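2-dehydropantoate 2-reductase (Enterococcus faecium, PDB 3WFI) is a D-mandelate dehydrogenase of the ketopantoate reductase family, which uses NAD(H) to interconvert D-mandelate and the corresponding 2-keto acid. Local coordinates at residues Met11-Phe15 with Ile74-Thr78; Lys2-Ala8 with Asn24-Asp30. One frame throughout, in Å; residues are numbered along the deposited sequence.

Contact 1 of 2, residues Met11-Phe15 with Ile74-Thr78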
ATOM      1  N   MET B  11     -14.498   9.746  32.030  1.00 23.46           N
ATOM      2  CA  MET B  11     -13.719   8.752  32.780  1.00 24.21           C
ATOM      3  C   MET B  11     -12.721   9.422  33.734  1.00 22.86           C
ATOM      4  O   MET B  11     -12.588   9.002  34.878  1.00 22.51           O
ATOM      5  CB  MET B  11     -12.971   7.805  31.835  1.00 25.08           C
ATOM      6  CG  MET B  11     -12.414   6.552  32.514  1.00 26.41           C
ATOM      7  SD  MET B  11     -13.656   5.453  33.246  1.00 29.52           S
ATOM      8  CE  MET B  11     -14.696   5.147  31.810  1.00 30.63           C
ATOM      9  N   GLY B  12     -12.024  10.452  33.259  1.00 21.73           N
ATOM     10  CA  GLY B  12     -11.117  11.223  34.113  1.00 20.95           C
ATOM     11  C   GLY B  12     -11.846  11.822  35.309  1.00 20.84           C
ATOM     12  O   GLY B  12     -11.333  11.831  36.433  1.00 20.38           O
ATOM     13  N   SER B  13     -13.045  12.330  35.065  1.00 20.59           N
ATOM     14  CA  SER B  13     -13.870  12.883  36.135  1.00 21.89           C
ATOM     15  C   SER B  13     -14.287  11.805  37.137  1.00 22.10           C
ATOM     16  O   SER B  13     -14.325  12.065  38.330  1.00 24.34           O
ATOM     17  CB  SER B  13     -15.095  13.596  35.565  1.00 21.67           C
ATOM     18  OG  SER B  13     -14.721  14.783  34.873  1.00 21.84           O
ATOM     19  N   ARG B  14     -14.597  10.603  36.666  1.00 23.02           N
ATOM     20  CA  ARG B  14     -14.907   9.506  37.580  1.00 23.13           C
ATOM     21  C   ARG B  14     -13.705   9.241  38.478  1.00 22.57           C
ATOM     22  O   ARG B  14     -13.831   9.235  39.705  1.00 21.93           O
ATOM     23  CB  ARG B  14     -15.248   8.211  36.837  1.00 23.68           C
ATOM     24  CG  ARG B  14     -15.393   7.028  37.791  1.00 24.60           C
ATOM     25  CD  ARG B  14     -15.658   5.704  37.095  1.00 25.93           C
ATOM     26  NE  ARG B  14     -17.061   5.484  36.722  1.00 27.39           N
ATOM     27  CZ  ARG B  14     -18.060   5.160  37.555  1.00 28.94           C
ATOM     28  NH1 ARG B  14     -17.868   5.059  38.863  1.00 29.19           N
ATOM     29  NH2 ARG B  14     -19.287   4.963  37.067  1.00 30.18           N
ATOM     30  N   PHE B  15     -12.546   9.022  37.853  1.00 21.29           N
ATOM     31  CA  PHE B  15     -11.316   8.711  38.587  1.00 21.05           C
ATOM     32  C   PHE B  15     -10.967   9.834  39.564  1.00 20.81           C
ATOM     33  O   PHE B  15     -10.690   9.575  40.729  1.00 21.28           O
ATOM     34  CB  PHE B  15     -10.145   8.452  37.632  1.00 20.53           C
ATOM     35  CG  PHE B  15     -10.054   7.030  37.141  1.00 20.82           C
ATOM     36  CD1 PHE B  15     -11.084   6.474  36.391  1.00 20.78           C
ATOM     37  CD2 PHE B  15      -8.926   6.258  37.392  1.00 20.69           C
ATOM     38  CE1 PHE B  15     -11.014   5.180  35.933  1.00 20.76           C
ATOM     39  CE2 PHE B  15      -8.844   4.952  36.933  1.00 20.36           C
ATOM     40  CZ  PHE B  15      -9.894   4.416  36.196  1.00 21.13           C
ATOM     41  N   ILE B  74       0.466  10.825  37.479  1.00 18.09           N
ATOM     42  CA  ILE B  74      -0.360  11.339  36.395  1.00 17.27           C
ATOM     43  C   ILE B  74      -1.133  10.162  35.805  1.00 17.47           C
ATOM     44  O   ILE B  74      -0.540   9.156  35.389  1.00 18.16           O
ATOM     45  CB  ILE B  74       0.500  12.006  35.307  1.00 17.47           C
ATOM     46  CG1 ILE B  74       1.331  13.144  35.889  1.00 17.39           C
ATOM     47  CG2 ILE B  74      -0.364  12.516  34.155  1.00 17.64           C
ATOM     48  CD1 ILE B  74       2.360  13.695  34.924  1.00 17.06           C
ATOM     49  N   ILE B  75      -2.453  10.286  35.755  1.00 17.68           N
ATOM     50  CA  ILE B  75      -3.297   9.314  35.053  1.00 17.79           C
ATOM     51  C   ILE B  75      -3.786   9.956  33.758  1.00 18.24           C
ATOM     52  O   ILE B  75      -4.441  10.999  33.774  1.00 17.23           O
ATOM     53  CB  ILE B  75      -4.498   8.849  35.905  1.00 18.23           C
ATOM     54  CG1 ILE B  75      -4.037   8.486  37.316  1.00 18.37           C
ATOM     55  CG2 ILE B  75      -5.191   7.657  35.247  1.00 18.36           C
ATOM     56  CD1 ILE B  75      -5.151   8.027  38.237  1.00 18.58           C
ATOM     57  N   LEU B  76      -3.443   9.324  32.632  1.00 18.89           N
ATOM     58  CA  LEU B  76      -3.677   9.889  31.310  1.00 19.42           C
ATOM     59  C   LEU B  76      -4.988   9.390  30.720  1.00 19.78           C
ATOM     60  O   LEU B  76      -5.181   8.177  30.589  1.00 18.99           O
ATOM     61  CB  LEU B  76      -2.538   9.490  30.359  1.00 19.61           C
ATOM     62  CG  LEU B  76      -1.133  10.036  30.655  1.00 19.77           C
ATOM     63  CD1 LEU B  76      -0.117   9.286  29.810  1.00 20.24           C
ATOM     64  CD2 LEU B  76      -1.048  11.519  30.377  1.00 20.64           C
ATOM     65  N   PHE B  77      -5.856  10.336  30.363  1.00 20.85           N
ATOM     66  CA  PHE B  77      -7.102  10.067  29.637  1.00 23.18           C
ATOM     67  C   PHE B  77      -7.159  10.983  28.409  1.00 26.37           C
ATOM     68  O   PHE B  77      -8.130  11.716  28.225  1.00 29.55           O
ATOM     69  CB  PHE B  77      -8.329  10.373  30.508  1.00 22.95           C
ATOM     70  CG  PHE B  77      -8.455   9.494  31.712  1.00 22.71           C
ATOM     71  CD1 PHE B  77      -9.036   8.244  31.603  1.00 23.59           C
ATOM     72  CD2 PHE B  77      -7.968   9.901  32.946  1.00 23.01           C
ATOM     73  CE1 PHE B  77      -9.136   7.412  32.704  1.00 23.65           C
ATOM     74  CE2 PHE B  77      -8.072   9.070  34.057  1.00 22.09           C
ATOM     75  CZ  PHE B  77      -8.660   7.829  33.929  1.00 22.30           C
ATOM     76  N   THR B  78      -6.103  10.982  27.610  1.00 26.75           N
ATOM     77  CA  THR B  78      -6.009  11.852  26.440  1.00 29.02           C
ATOM     78  C   THR B  78      -5.849  10.987  25.195  1.00 31.09           C
ATOM     79  O   THR B  78      -5.024  10.080  25.184  1.00 31.23           O
ATOM     80  CB  THR B  78      -4.782  12.786  26.541  1.00 28.90           C
ATOM     81  OG1 THR B  78      -4.944  13.691  27.635  1.00 28.74           O
ATOM     82  CG2 THR B  78      -4.613  13.600  25.282  1.00 29.68           C
TER

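Contact 2 of 2, residues Lys2-Ala8 with Asn24-Asp30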
ATOM      1  N   LYS B   2      -0.416  12.916  45.489  1.00 30.05           N
ATOM      2  CA  LYS B   2      -0.831  14.039  44.654  1.00 28.51           C
ATOM      3  C   LYS B   2      -0.991  13.489  43.248  1.00 24.96           C
ATOM      4  O   LYS B   2      -0.031  12.980  42.666  1.00 22.78           O
ATOM      5  CB  LYS B   2       0.215  15.151  44.660  1.00 30.19           C
ATOM      6  CG  LYS B   2       0.285  15.955  45.956  1.00 32.74           C
ATOM      7  CD  LYS B   2       1.487  16.913  45.899  1.00 33.99           C
ATOM      8  CE  LYS B   2       2.006  17.421  47.233  1.00 35.44           C
ATOM      9  NZ  LYS B   2       1.018  18.306  47.887  1.00 36.51           N
ATOM     10  N   ILE B   3      -2.202  13.582  42.711  1.00 22.95           N
ATOM     11  CA  ILE B   3      -2.531  12.952  41.434  1.00 21.60           C
ATOM     12  C   ILE B   3      -3.033  14.002  40.453  1.00 20.56           C
ATOM     13  O   ILE B   3      -3.871  14.843  40.805  1.00 21.93           O
ATOM     14  CB  ILE B   3      -3.616  11.881  41.625  1.00 22.11           C
ATOM     15  CG1 ILE B   3      -3.221  10.921  42.747  1.00 22.40           C
ATOM     16  CG2 ILE B   3      -3.882  11.139  40.323  1.00 21.97           C
ATOM     17  CD1 ILE B   3      -4.346  10.003  43.190  1.00 23.34           C
ATOM     18  N   ALA B   4      -2.482  13.999  39.248  1.00 18.78           N
ATOM     19  CA  ALA B   4      -3.014  14.813  38.162  1.00 17.51           C
ATOM     20  C   ALA B   4      -3.816  13.908  37.233  1.00 17.04           C
ATOM     21  O   ALA B   4      -3.357  12.828  36.844  1.00 16.43           O
ATOM     22  CB  ALA B   4      -1.897  15.503  37.399  1.00 17.44           C
ATOM     23  N   ILE B   5      -5.016  14.365  36.891  1.00 16.97           N
ATOM     24  CA  ILE B   5      -5.871  13.704  35.918  1.00 17.07           C
ATOM     25  C   ILE B   5      -5.738  14.477  34.610  1.00 17.36           C
ATOM     26  O   ILE B   5      -6.298  15.561  34.474  1.00 17.14           O
ATOM     27  CB  ILE B   5      -7.338  13.693  36.373  1.00 17.53           C
ATOM     28  CG1 ILE B   5      -7.475  13.079  37.781  1.00 17.04           C
ATOM     29  CG2 ILE B   5      -8.209  12.923  35.380  1.00 17.79           C
ATOM     30  CD1 ILE B   5      -7.114  11.622  37.878  1.00 16.67           C
ATOM     31  N   ALA B   6      -4.948  13.935  33.684  1.00 17.85           N
ATOM     32  CA  ALA B   6      -4.623  14.603  32.408  1.00 18.60           C
ATOM     33  C   ALA B   6      -5.667  14.194  31.390  1.00 19.19           C
ATOM     34  O   ALA B   6      -5.523  13.167  30.709  1.00 18.50           O
ATOM     35  CB  ALA B   6      -3.245  14.212  31.931  1.00 18.41           C
ATOM     36  N   GLY B   7      -6.738  14.984  31.330  1.00 20.05           N
ATOM     37  CA  GLY B   7      -7.929  14.643  30.553  1.00 20.39           C
ATOM     38  C   GLY B   7      -9.098  14.410  31.495  1.00 21.72           C
ATOM     39  O   GLY B   7      -9.297  13.298  31.996  1.00 21.47           O
ATOM     40  N   ALA B   8      -9.870  15.460  31.746  1.00 22.14           N
ATOM     41  CA  ALA B   8     -10.960  15.394  32.704  1.00 23.68           C
ATOM     42  C   ALA B   8     -12.312  15.220  32.024  1.00 24.82           C
ATOM     43  O   ALA B   8     -13.278  15.876  32.392  1.00 26.12           O
ATOM     44  CB  ALA B   8     -10.951  16.628  33.597  1.00 23.90           C
ATOM     45  N   ASN B  24      -7.274  11.627  48.575  1.00 30.58           N
ATOM     46  CA  ASN B  24      -6.155  12.006  47.718  1.00 28.38           C
ATOM     47  C   ASN B  24      -6.276  13.461  47.324  1.00 27.45           C
ATOM     48  O   ASN B  24      -7.367  14.016  47.331  1.00 27.25           O
ATOM     49  CB  ASN B  24      -6.092  11.125  46.472  1.00 27.82           C
ATOM     50  CG  ASN B  24      -5.767   9.689  46.802  1.00 27.16           C
ATOM     51  OD1 ASN B  24      -6.618   8.791  46.704  1.00 28.51           O
ATOM     52  ND2 ASN B  24      -4.533   9.461  47.211  1.00 26.68           N
ATOM     53  N   GLU B  25      -5.142  14.064  46.990  1.00 27.57           N
ATOM     54  CA  GLU B  25      -5.095  15.416  46.475  1.00 28.46           C
ATOM     55  C   GLU B  25      -5.083  15.304  44.956  1.00 27.49           C
ATOM     56  O   GLU B  25      -4.142  14.762  44.386  1.00 26.92           O
ATOM     57  CB  GLU B  25      -3.848  16.129  47.012  1.00 31.41           C
ATOM     58  CG  GLU B  25      -3.602  17.531  46.486  1.00 35.42           C
ATOM     59  CD  GLU B  25      -2.608  18.298  47.345  1.00 40.14           C
ATOM     60  OE1 GLU B  25      -2.652  19.549  47.342  1.00 44.86           O
ATOM     61  OE2 GLU B  25      -1.778  17.650  48.033  1.00 43.06           O
ATOM     62  N   VAL B  26      -6.151  15.774  44.317  1.00 24.59           N
ATOM     63  CA  VAL B  26      -6.346  15.612  42.882  1.00 23.85           C
ATOM     64  C   VAL B  26      -6.373  16.955  42.155  1.00 22.65           C
ATOM     65  O   VAL B  26      -6.968  17.927  42.618  1.00 22.38           O
ATOM     66  CB  VAL B  26      -7.668  14.871  42.584  1.00 24.62           C
ATOM     67  CG1 VAL B  26      -7.876  14.743  41.088  1.00 24.89           C
ATOM     68  CG2 VAL B  26      -7.674  13.497  43.248  1.00 24.23           C
ATOM     69  N   LEU B  27      -5.694  17.001  41.019  1.00 21.62           N
ATOM     70  CA  LEU B  27      -5.777  18.124  40.095  1.00 20.79           C
ATOM     71  C   LEU B  27      -6.309  17.618  38.757  1.00 21.01           C
ATOM     72  O   LEU B  27      -5.733  16.704  38.150  1.00 20.21           O
ATOM     73  CB  LEU B  27      -4.392  18.759  39.897  1.00 20.29           C
ATOM     74  CG  LEU B  27      -4.293  19.879  38.855  1.00 20.30           C
ATOM     75  CD1 LEU B  27      -5.034  21.131  39.311  1.00 20.62           C
ATOM     76  CD2 LEU B  27      -2.832  20.190  38.545  1.00 20.18           C
ATOM     77  N   LEU B  28      -7.416  18.206  38.310  1.00 21.12           N
ATOM     78  CA  LEU B  28      -7.957  17.920  36.993  1.00 21.35           C
ATOM     79  C   LEU B  28      -7.297  18.851  35.978  1.00 21.29           C
ATOM     80  O   LEU B  28      -7.055  20.019  36.253  1.00 20.85           O
ATOM     81  CB  LEU B  28      -9.467  18.119  36.964  1.00 20.96           C
ATOM     82  CG  LEU B  28     -10.291  17.273  37.953  1.00 21.61           C
ATOM     83  CD1 LEU B  28     -11.763  17.582  37.785  1.00 22.21           C
ATOM     84  CD2 LEU B  28     -10.049  15.775  37.791  1.00 21.62           C
ATOM     85  N   ILE B  29      -6.984  18.309  34.811  1.00 21.82           N
ATOM     86  CA  ILE B  29      -6.397  19.089  33.722  1.00 22.61           C
ATOM     87  C   ILE B  29      -7.172  18.778  32.450  1.00 23.86           C
ATOM     88  O   ILE B  29      -7.350  17.616  32.091  1.00 22.07           O
ATOM     89  CB  ILE B  29      -4.905  18.757  33.514  1.00 21.53           C
ATOM     90  CG1 ILE B  29      -4.141  18.895  34.824  1.00 21.02           C
ATOM     91  CG2 ILE B  29      -4.287  19.689  32.468  1.00 21.26           C
ATOM     92  CD1 ILE B  29      -2.767  18.254  34.811  1.00 20.36           C
ATOM     93  N   ASP B  30      -7.650  19.824  31.782  1.00 27.39           N
ATOM     94  CA  ASP B  30      -8.495  19.653  30.601  1.00 29.03           C
ATOM     95  C   ASP B  30      -8.355  20.825  29.628  1.00 32.10           C
ATOM     96  O   ASP B  30      -8.001  21.942  30.025  1.00 33.46           O
ATOM     97  CB  ASP B  30      -9.946  19.508  31.024  1.00 29.53           C
ATOM     98  CG  ASP B  30     -10.788  18.826  29.969  1.00 30.79           C
ATOM     99  OD1 ASP B  30     -10.796  17.580  29.929  1.00 29.71           O
ATOM    100  OD2 ASP B  30     -11.447  19.542  29.186  1.00 31.54           O
TER

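Contact 1 of 2, residues Met11-Phe15 with Ile74-Thr78
Dinucleotide-binding folds bring the first helix close to the central sheet, and the contact of Met11-Phe15 with Ile74-Thr78 illustrates how an aromatic ring can fill the space between them. Phe77, just past the end of strand 71-76, supplies most of the surface offered to the helix.

Two interactions involve the pi systems. Gly12 rests over one face of the Phe77 ring in a CH-pi contact, its CA 3.9 Å from the ring centroid and 21° off the normal; the carbonyl oxygen of Met11 lies over the same face. Met11 O also accepts the helical hydrogen bond from Phe15 N, at 3.0 Å. The second interaction is T-shaped: Phe77 turns its edge toward the face of Phe15, with centroids 5.0 Å apart and planes inclined at 65°. Its closest atoms are Phe15 CG and Phe77 CZ, 3.6 Å apart.

Two further apolar contacts join aliphatic side chains to the rings. Met11 CG meets Phe77 CE1 at 3.4 Å, after which the thioether leads away from Ile74-Thr78; Met11 belongs to the NAD(+) site, and Ala131 of that site lies near its side chain. More loosely, Phe15 CD2 touches Ile75 CD1 at 4.3 Å. Leu103 packs on both Ile75 and Phe77.

Gly12 is the third glycine of a Gly7-Gly9-Gly12 pattern matching the Rossmann GxGxxG motif. An ideal CB here would sit a tight 3.5 Å from Phe77 CD2, so this close approach favours glycine. The chemistry is predominantly apolar and aromatic, so this part of the helix meets the end of strand 71-76 through close apolar fit.

Contact 2 of 2, residues Lys2-Ala8 with Asn24-Asp30
Ile5 overlaps two side chains of the adjacent strand: its CG1 lies 3.7 Å from Val26 CG1 and its CB 3.7 Å from Leu28 CD2. The parallel strand axes approach to 4.7 Å at 19°. Ile3 N donates to Glu25 O and Leu27 N to Ile3 O, both at 2.8 Å, and the alternation continues to Gly7 N and Ile29 O, at 2.8 Å. At the N-terminal end, Lys2 NZ forms a salt bridge with Glu25 OE2 at 2.9 Å.

Just past strand 2-6, Ala8 N donates to OD1 of Asp30, which ends strand 25-30, at 2.9 Å; Asp30 OD2 accepts from Trp32 N. Asp30 binds NAD(+), consistent with the acidic strand end that classically holds the adenosine ribose in NAD-dependent Rossmann enzymes. At Gly7 (phi 114°, psi 93°) a CB would jam against the preceding carbonyl oxygen.

Helix 10-21 links the strands as a beta-alpha-beta unit, Leu19 covering Ile3 and Val26. Across the sheet, helix 80-90 covers Ala6 and Ile29; strands 71-76 and 59-61 flank the pair.

In the fold
Both contacts are largely buried, their centres 7 Å apart in one Rossmann domain, and they make a compact example of how such a domain divides its labour. Contact 2 pairs strands edge to edge within the sheet, so backbone hydrogen bonds dominate, and a salt bridge appears at its more exposed end. Contact 1 joins the sheet to the helix lying against it and relies mainly on side chains, with the Gly12 backbone packed on a ring. They interlock through strand 2-6: the amides of Ile75 and Phe77 probably bond to Ala4 O and Ala6 O. The segments alternate along the chain, and each contact contributes a residue to the NAD(+) site, Met11 and Asp30.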